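Local coordinates for protein glucose-6-phosphate 1-dehydrogenase (Kluyveromyces lactis, PDB 7E6I) that catalyses the first, probably rate-limiting step of the oxidative pentose phosphate pathway, oxidising glucose 6-phosphate with NADP+ to 6-phosphogluconolactone and NADPH, at residues A[1-6]-A[113-118]; A[278-283]-A[319-324]. One frame throughout, in Å; residues are numbered along the deposited sequence.

Contact 1: residues A[1-6]-A[113-118]; sequences MATQFD and VDEPHR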
ATOM      1  N   MET A   1       6.646  21.274  -9.405  1.00 62.19           N
ATOM      2  CA  MET A   1       6.527  22.015 -10.661  1.00 63.58           C
ATOM      3  C   MET A   1       5.154  21.722 -11.278  1.00 60.33           C
ATOM      4  O   MET A   1       4.716  22.391 -12.221  1.00 62.80           O
ATOM      5  CB  MET A   1       7.681  21.651 -11.603  1.00 60.20           C
ATOM      6  CG  MET A   1       7.650  22.301 -12.966  1.00 62.89           C
ATOM      7  SD  MET A   1       9.017  21.703 -13.984  1.00 84.77           S
ATOM      8  CE  MET A   1       9.981  23.207 -14.249  1.00 60.30           C
ATOM      9  N   ALA A   2       4.469  20.725 -10.723  1.00 54.20           N
ATOM     10  CA  ALA A   2       3.039  20.585 -10.955  1.00 49.86           C
ATOM     11  C   ALA A   2       2.282  21.630 -10.139  1.00 49.73           C
ATOM     12  O   ALA A   2       2.752  22.118  -9.106  1.00 48.74           O
ATOM     13  CB  ALA A   2       2.550  19.183 -10.589  1.00 45.94           C
ATOM     14  N   THR A   3       1.094  21.977 -10.618  1.00 44.89           N
ATOM     15  CA  THR A   3       0.309  23.013  -9.968  1.00 44.75           C
ATOM     16  C   THR A   3      -0.298  22.503  -8.669  1.00 46.34           C
ATOM     17  O   THR A   3      -0.913  21.430  -8.637  1.00 46.14           O
ATOM     18  CB  THR A   3      -0.782  23.491 -10.917  1.00 49.50           C
ATOM     19  OG1 THR A   3      -0.200  23.782 -12.196  1.00 47.38           O
ATOM     20  CG2 THR A   3      -1.466  24.730 -10.357  1.00 48.59           C
ATOM     21  N   GLN A   4      -0.139  23.271  -7.595  1.00 45.78           N
ATOM     22  CA  GLN A   4      -0.710  22.888  -6.312  1.00 44.32           C
ATOM     23  C   GLN A   4      -2.140  23.405  -6.182  1.00 47.08           C
ATOM     24  O   GLN A   4      -2.480  24.482  -6.673  1.00 49.39           O
ATOM     25  CB  GLN A   4       0.151  23.403  -5.167  1.00 45.90           C
ATOM     26  CG  GLN A   4       1.574  22.823  -5.189  1.00 51.29           C
ATOM     27  CD  GLN A   4       2.386  23.230  -3.969  1.00 55.12           C
ATOM     28  OE1 GLN A   4       1.928  24.028  -3.142  1.00 61.12           O
ATOM     29  NE2 GLN A   4       3.596  22.695  -3.854  1.00 52.70           N
ATOM     30  N   PHE A   5      -2.983  22.596  -5.547  1.00 46.61           N
ATOM     31  CA  PHE A   5      -4.394  22.892  -5.334  1.00 44.71           C
ATOM     32  C   PHE A   5      -4.536  23.456  -3.926  1.00 49.84           C
ATOM     33  O   PHE A   5      -4.258  22.753  -2.946  1.00 46.74           O
ATOM     34  CB  PHE A   5      -5.262  21.634  -5.470  1.00 40.72           C
ATOM     35  CG  PHE A   5      -5.463  21.141  -6.890  1.00 39.84           C
ATOM     36  CD1 PHE A   5      -4.739  21.667  -7.951  1.00 39.31           C
ATOM     37  CD2 PHE A   5      -6.383  20.113  -7.151  1.00 40.54           C
ATOM     38  CE1 PHE A   5      -4.923  21.183  -9.250  1.00 38.31           C
ATOM     39  CE2 PHE A   5      -6.585  19.615  -8.449  1.00 36.97           C
ATOM     40  CZ  PHE A   5      -5.851  20.151  -9.500  1.00 41.14           C
ATOM     41  N   ASP A   6      -4.976  24.713  -3.823  1.00 53.86           N
ATOM     42  CA  ASP A   6      -5.132  25.370  -2.529  1.00 52.84           C
ATOM     43  C   ASP A   6      -6.532  25.957  -2.390  1.00 55.54           C
ATOM     44  O   ASP A   6      -7.400  25.348  -1.761  1.00 60.87           O
ATOM     45  CB  ASP A   6      -4.069  26.457  -2.348  1.00 55.16           C
ATOM     46  CG  ASP A   6      -3.804  26.803  -0.879  1.00 59.02           C
ATOM     47  OD1 ASP A   6      -4.468  26.231   0.020  1.00 55.65           O
ATOM     48  OD2 ASP A   6      -2.922  27.660  -0.626  1.00 61.07           O
ATOM     49  N   VAL A 113     -12.699  32.282 -10.234  1.00 68.99           N
ATOM     50  CA  VAL A 113     -11.785  31.206 -10.608  1.00 69.89           C
ATOM     51  C   VAL A 113     -11.551  31.276 -12.110  1.00 68.47           C
ATOM     52  O   VAL A 113     -12.489  31.101 -12.897  1.00 69.31           O
ATOM     53  CB  VAL A 113     -12.319  29.822 -10.203  1.00 68.58           C
ATOM     54  CG1 VAL A 113     -11.470  28.727 -10.832  1.00 65.03           C
ATOM     55  CG2 VAL A 113     -12.329  29.668  -8.692  1.00 64.57           C
ATOM     56  N   ASP A 114     -10.301  31.532 -12.502  1.00 67.95           N
ATOM     57  CA  ASP A 114      -9.883  31.494 -13.898  1.00 66.85           C
ATOM     58  C   ASP A 114      -9.399  30.118 -14.328  1.00 66.32           C
ATOM     59  O   ASP A 114      -9.348  29.837 -15.532  1.00 64.04           O
ATOM     60  CB  ASP A 114      -8.757  32.504 -14.145  1.00 72.03           C
ATOM     61  CG  ASP A 114      -9.274  33.886 -14.460  1.00 81.37           C
ATOM     62  OD1 ASP A 114     -10.124  34.001 -15.371  1.00 83.39           O
ATOM     63  OD2 ASP A 114      -8.832  34.855 -13.803  1.00 84.50           O
ATOM     64  N   GLU A 115      -9.028  29.271 -13.372  1.00 66.80           N
ATOM     65  CA  GLU A 115      -8.502  27.936 -13.646  1.00 63.29           C
ATOM     66  C   GLU A 115      -9.131  26.979 -12.645  1.00 59.11           C
ATOM     67  O   GLU A 115      -8.680  26.891 -11.491  1.00 56.70           O
ATOM     68  CB  GLU A 115      -6.981  27.905 -13.537  1.00 58.69           C
ATOM     69  CG  GLU A 115      -6.360  26.565 -13.819  1.00 57.63           C
ATOM     70  CD  GLU A 115      -4.851  26.615 -13.683  1.00 61.26           C
ATOM     71  OE1 GLU A 115      -4.354  26.805 -12.547  1.00 56.31           O
ATOM     72  OE2 GLU A 115      -4.160  26.491 -14.718  1.00 63.38           O
ATOM     73  N   PRO A 116     -10.180  26.267 -13.037  1.00 58.51           N
ATOM     74  CA  PRO A 116     -10.758  25.262 -12.137  1.00 54.90           C
ATOM     75  C   PRO A 116      -9.709  24.246 -11.688  1.00 52.96           C
ATOM     76  O   PRO A 116      -8.915  23.745 -12.491  1.00 50.94           O
ATOM     77  CB  PRO A 116     -11.852  24.609 -12.992  1.00 56.66           C
ATOM     78  CG  PRO A 116     -12.102  25.556 -14.121  1.00 55.65           C
ATOM     79  CD  PRO A 116     -10.834  26.303 -14.355  1.00 58.05           C
ATOM     80  N   HIS A 117      -9.692  23.967 -10.385  1.00 49.13           N
ATOM     81  CA  HIS A 117      -8.856  22.922  -9.796  1.00 46.94           C
ATOM     82  C   HIS A 117      -9.788  21.878  -9.190  1.00 46.67           C
ATOM     83  O   HIS A 117     -10.430  22.139  -8.166  1.00 46.65           O
ATOM     84  CB  HIS A 117      -7.930  23.481  -8.721  1.00 44.34           C
ATOM     85  CG  HIS A 117      -6.850  24.378  -9.237  1.00 46.22           C
ATOM     86  ND1 HIS A 117      -6.115  25.200  -8.408  1.00 44.32           N
ATOM     87  CD2 HIS A 117      -6.384  24.592 -10.491  1.00 46.15           C
ATOM     88  CE1 HIS A 117      -5.236  25.876  -9.129  1.00 46.88           C
ATOM     89  NE2 HIS A 117      -5.380  25.527 -10.396  1.00 49.64           N
ATOM     90  N   ARG A 118      -9.861  20.699  -9.804  1.00 42.41           N
ATOM     91  CA  ARG A 118     -10.851  19.692  -9.427  1.00 44.97           C
ATOM     92  C   ARG A 118     -10.193  18.345  -9.154  1.00 42.82           C
ATOM     93  O   ARG A 118      -9.462  17.815 -10.003  1.00 38.38           O
ATOM     94  CB  ARG A 118     -11.919  19.540 -10.523  1.00 45.90           C
ATOM     95  CG  ARG A 118     -12.569  20.860 -10.903  1.00 47.07           C
ATOM     96  CD  ARG A 118     -13.558  20.705 -12.023  1.00 50.93           C
ATOM     97  NE  ARG A 118     -14.172  21.982 -12.375  1.00 53.68           N
ATOM     98  CZ  ARG A 118     -14.606  22.284 -13.591  1.00 54.06           C
ATOM     99  NH1 ARG A 118     -14.495  21.401 -14.577  1.00 55.85           N
ATOM    100  NH2 ARG A 118     -15.158  23.462 -13.821  1.00 54.68           N
TER
HETATM  101  O   HOH W   1      -6.209  25.578  -5.949  1.00 58.43           O

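Contact 2: residues A[278-283]-A[319-324]; sequences SPIDHD and IGFKIA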
ATOM      1  N   SER A 278      13.784 -11.762 -12.264  1.00 30.05           N
ATOM      2  CA  SER A 278      13.648 -12.987 -13.026  1.00 30.91           C
ATOM      3  C   SER A 278      12.218 -13.498 -12.879  1.00 33.34           C
ATOM      4  O   SER A 278      11.517 -13.102 -11.949  1.00 32.20           O
ATOM      5  CB  SER A 278      14.640 -14.026 -12.523  1.00 27.75           C
ATOM      6  OG  SER A 278      15.960 -13.661 -12.927  1.00 34.18           O
ATOM      7  N   PRO A 279      11.751 -14.360 -13.783  1.00 32.67           N
ATOM      8  CA  PRO A 279      10.433 -14.973 -13.580  1.00 32.53           C
ATOM      9  C   PRO A 279      10.416 -15.796 -12.302  1.00 32.84           C
ATOM     10  O   PRO A 279      11.414 -16.424 -11.934  1.00 30.77           O
ATOM     11  CB  PRO A 279      10.252 -15.864 -14.814  1.00 31.57           C
ATOM     12  CG  PRO A 279      11.210 -15.345 -15.831  1.00 27.91           C
ATOM     13  CD  PRO A 279      12.366 -14.781 -15.055  1.00 32.77           C
ATOM     14  N   ILE A 280       9.268 -15.791 -11.622  1.00 28.95           N
ATOM     15  CA  ILE A 280       9.131 -16.576 -10.406  1.00 29.39           C
ATOM     16  C   ILE A 280       9.263 -18.054 -10.733  1.00 35.10           C
ATOM     17  O   ILE A 280       8.598 -18.579 -11.641  1.00 33.32           O
ATOM     18  CB  ILE A 280       7.785 -16.274  -9.735  1.00 32.20           C
ATOM     19  CG1 ILE A 280       7.669 -14.774  -9.441  1.00 27.79           C
ATOM     20  CG2 ILE A 280       7.593 -17.141  -8.495  1.00 27.16           C
ATOM     21  CD1 ILE A 280       6.294 -14.332  -9.086  1.00 26.30           C
ATOM     22  N   ASP A 281      10.132 -18.733  -9.998  1.00 35.68           N
ATOM     23  CA  ASP A 281      10.213 -20.185 -10.029  1.00 32.03           C
ATOM     24  C   ASP A 281       9.009 -20.744  -9.266  1.00 36.63           C
ATOM     25  O   ASP A 281       8.892 -20.546  -8.051  1.00 33.33           O
ATOM     26  CB  ASP A 281      11.550 -20.605  -9.428  1.00 35.05           C
ATOM     27  CG  ASP A 281      11.700 -22.109  -9.263  1.00 40.05           C
ATOM     28  OD1 ASP A 281      10.867 -22.885  -9.789  1.00 42.44           O
ATOM     29  OD2 ASP A 281      12.697 -22.517  -8.622  1.00 43.95           O
ATOM     30  N   HIS A 282       8.098 -21.440  -9.975  1.00 35.71           N
ATOM     31  CA  HIS A 282       6.877 -21.938  -9.336  1.00 38.23           C
ATOM     32  C   HIS A 282       7.138 -23.026  -8.302  1.00 39.54           C
ATOM     33  O   HIS A 282       6.223 -23.363  -7.537  1.00 39.11           O
ATOM     34  CB  HIS A 282       5.894 -22.466 -10.381  1.00 38.57           C
ATOM     35  CG  HIS A 282       5.492 -21.443 -11.395  1.00 38.64           C
ATOM     36  ND1 HIS A 282       4.824 -21.764 -12.555  1.00 37.37           N
ATOM     37  CD2 HIS A 282       5.667 -20.100 -11.422  1.00 38.98           C
ATOM     38  CE1 HIS A 282       4.611 -20.666 -13.260  1.00 36.58           C
ATOM     39  NE2 HIS A 282       5.103 -19.642 -12.590  1.00 39.94           N
ATOM     40  N   ASP A 283       8.346 -23.585  -8.267  1.00 37.76           N
ATOM     41  CA  ASP A 283       8.718 -24.518  -7.220  1.00 38.95           C
ATOM     42  C   ASP A 283       9.288 -23.831  -5.992  1.00 40.39           C
ATOM     43  O   ASP A 283       9.236 -24.404  -4.901  1.00 41.78           O
ATOM     44  CB  ASP A 283       9.748 -25.524  -7.737  1.00 43.99           C
ATOM     45  CG  ASP A 283       9.111 -26.656  -8.527  1.00 52.08           C
ATOM     46  OD1 ASP A 283       8.147 -27.284  -8.018  1.00 54.29           O
ATOM     47  OD2 ASP A 283       9.580 -26.911  -9.658  1.00 56.38           O
ATOM     48  N   ILE A 319       7.397 -16.680  -1.095  1.00 27.52           N
ATOM     49  CA  ILE A 319       7.829 -16.754  -2.488  1.00 26.96           C
ATOM     50  C   ILE A 319       9.263 -16.260  -2.588  1.00 27.54           C
ATOM     51  O   ILE A 319       9.601 -15.210  -2.032  1.00 26.78           O
ATOM     52  CB  ILE A 319       6.934 -15.920  -3.422  1.00 26.43           C
ATOM     53  CG1 ILE A 319       5.459 -16.318  -3.293  1.00 28.64           C
ATOM     54  CG2 ILE A 319       7.416 -16.047  -4.858  1.00 24.75           C
ATOM     55  CD1 ILE A 319       4.490 -15.285  -3.933  1.00 25.05           C
ATOM     56  N   GLY A 320      10.095 -16.997  -3.319  1.00 29.78           N
ATOM     57  CA  GLY A 320      11.464 -16.574  -3.566  1.00 27.75           C
ATOM     58  C   GLY A 320      11.537 -15.745  -4.837  1.00 27.90           C
ATOM     59  O   GLY A 320      10.844 -16.018  -5.816  1.00 28.67           O
ATOM     60  N   PHE A 321      12.383 -14.729  -4.807  1.00 24.36           N
ATOM     61  CA  PHE A 321      12.564 -13.836  -5.939  1.00 24.26           C
ATOM     62  C   PHE A 321      14.044 -13.677  -6.225  1.00 27.65           C
ATOM     63  O   PHE A 321      14.884 -13.803  -5.328  1.00 26.17           O
ATOM     64  CB  PHE A 321      11.962 -12.455  -5.669  1.00 23.47           C
ATOM     65  CG  PHE A 321      10.466 -12.446  -5.627  1.00 23.88           C
ATOM     66  CD1 PHE A 321       9.736 -12.203  -6.777  1.00 22.53           C
ATOM     67  CD2 PHE A 321       9.792 -12.668  -4.436  1.00 23.77           C
ATOM     68  CE1 PHE A 321       8.355 -12.184  -6.743  1.00 22.26           C
ATOM     69  CE2 PHE A 321       8.412 -12.658  -4.392  1.00 25.94           C
ATOM     70  CZ  PHE A 321       7.690 -12.407  -5.559  1.00 24.82           C
ATOM     71  N   LYS A 322      14.352 -13.381  -7.481  1.00 25.25           N
ATOM     72  CA  LYS A 322      15.714 -13.078  -7.888  1.00 28.43           C
ATOM     73  C   LYS A 322      15.665 -11.889  -8.829  1.00 28.78           C
ATOM     74  O   LYS A 322      14.804 -11.817  -9.713  1.00 27.14           O
ATOM     75  CB  LYS A 322      16.380 -14.260  -8.586  1.00 25.45           C
ATOM     76  CG  LYS A 322      16.723 -15.432  -7.657  1.00 31.60           C
ATOM     77  CD  LYS A 322      18.004 -15.152  -6.810  1.00 34.28           C
ATOM     78  CE  LYS A 322      18.375 -16.353  -5.895  1.00 35.02           C
ATOM     79  NZ  LYS A 322      19.651 -17.031  -6.319  1.00 38.65           N
ATOM     80  N   ILE A 323      16.591 -10.963  -8.641  1.00 24.94           N
ATOM     81  CA  ILE A 323      16.695  -9.790  -9.491  1.00 26.06           C
ATOM     82  C   ILE A 323      18.011  -9.882 -10.243  1.00 27.95           C
ATOM     83  O   ILE A 323      19.083  -9.958  -9.628  1.00 27.43           O
ATOM     84  CB  ILE A 323      16.607  -8.500  -8.679  1.00 24.28           C
ATOM     85  CG1 ILE A 323      15.325  -8.488  -7.853  1.00 23.55           C
ATOM     86  CG2 ILE A 323      16.751  -7.306  -9.607  1.00 23.73           C
ATOM     87  CD1 ILE A 323      15.164  -7.226  -7.034  1.00 18.82           C
ATOM     88  N   ALA A 324      17.934  -9.872 -11.569  1.00 26.82           N
ATOM     89  CA  ALA A 324      19.113 -10.102 -12.397  1.00 29.09           C
ATOM     90  C   ALA A 324      19.713  -8.764 -12.830  1.00 28.19           C
ATOM     91  O   ALA A 324      19.572  -8.320 -13.965  1.00 29.57           O
ATOM     92  CB  ALA A 324      18.745 -10.968 -13.596  1.00 25.79           C
TER
HETATM   93  O   HOH W   2      11.952 -13.818  -9.403  1.00 29.82           O
HETATM   94  O   HOH W   3      12.062 -17.066  -8.031  1.00 33.28           O

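Contact 1: residues A[1-6]-A[113-118]
Phe5 lies against His117 in an aromatic pair whose planes are almost parallel, 4° apart, but slid so far that the rings barely overlap; the centroids are 4.7 Å apart. The middle of the Phe5 face is taken instead by His117 CB, a CH-pi contact 3.7 Å from the ring centroid, with His117 CG over the CD1-CE1 side of the same face. Farther round the ring, Phe5 CE2 is 3.7 Å from the backbone N of Arg118. Thr3 adds its methyl: CG2 stands anti to the backbone N, 4.0 Å from His117 NE2, the two side chains crossing at about a right angle.

These residues join the N-terminal arm to the start of strand 117-122, a central strand of the parallel Rossmann-type sheet. The contact is at the N-terminal ends of the strands, opposite the loop after strand 10-14, which by similarity binds NADP+. Backbone bonds tie His117 to Val10 and Arg118 to Ile146, on the two flanking strands.

Polar contacts fix the rotation of the imidazole. His117 NE2 donates to Glu115 OE1 at 2.7 Å; OE1 lies near the imidazole plane and is met on the anti side of the carboxylate, 35° out of the carboxylate plane. A water bridges His117 ND1 to the backbone N of Asp6, linking the segments, which share no direct hydrogen bond. An alanine in place of His117 would keep CB over Phe5 but would probably leave Glu115 OE1 and the water without this partner and open a gap beside Thr3 CG2. Arg148 makes a cation-pi contact with Phe5 and a hydrogen bond to Thr3 O, while Arg118 makes a salt bridge to Glu108.

Contact 2: residues A[278-283]-A[319-324]
In the mixed beta sheet of the C-terminal domain, the end of strand 316-321 faces the loop leading into its antiparallel neighbour 285-291, and Ile280 of that loop packs on Ile319 and Phe321. The two branches of Ile280 divide the work. CG2, anti to the backbone N, meets Ile319 CG2 at 3.8 Å, the two side chains crossing at a slant. The side chains of Ile280 and Phe321 lie side by side, pointing the same way, with Ile280 CD1 3.8 Å from Phe321 CE1.

One direct hydrogen bond joins the backbones: Ser278 N donates to Lys322 O at 2.7 Å and 162°. Two waters extend the link: one donates to Ser278 O and accepts from Lys322 N, beside the direct bond; the other, farther along, donates to Gly320 O and accepts from Asp281 N. Beyond them Asp281 OD1 takes the backbone N of Asp283 at 3.0 Å, closing an Asx turn just before the strand. At the other end Ser278 OG lies 3.9 Å from Ala324 CB.

Leu442 of helix 433-451 touches both Ile280 and Phe321, Ile238 and Met242 of helix 236-254 touch Ile319, and strand 333-338 pairs with Ile319 and Phe321 through Met335 and Ile333.

Overall arrangement
From the N terminus, contact 1 comes first: the arm 1-6 precedes strand 10-14, and the chain runs through 106 residues of the NADP-binding domain, about half of them helical, before segment 113-118 returns to close the loop. The chain then finishes the parallel sheet and enters the C-terminal domain. There, contact 2 closes a shorter loop of 35 residues, which holds strand 285-291 and the first half of strand 316-321 but no helix. The loops follow in series, neither nesting nor crossing. The centres of the two contacts are about 44 Å apart, on opposite sides of the chain's centre: contact 1 ties the N-terminal arm to the parallel sheet, contact 2 the loop between helix 263-276 and strand 285-291 to strand 316-321.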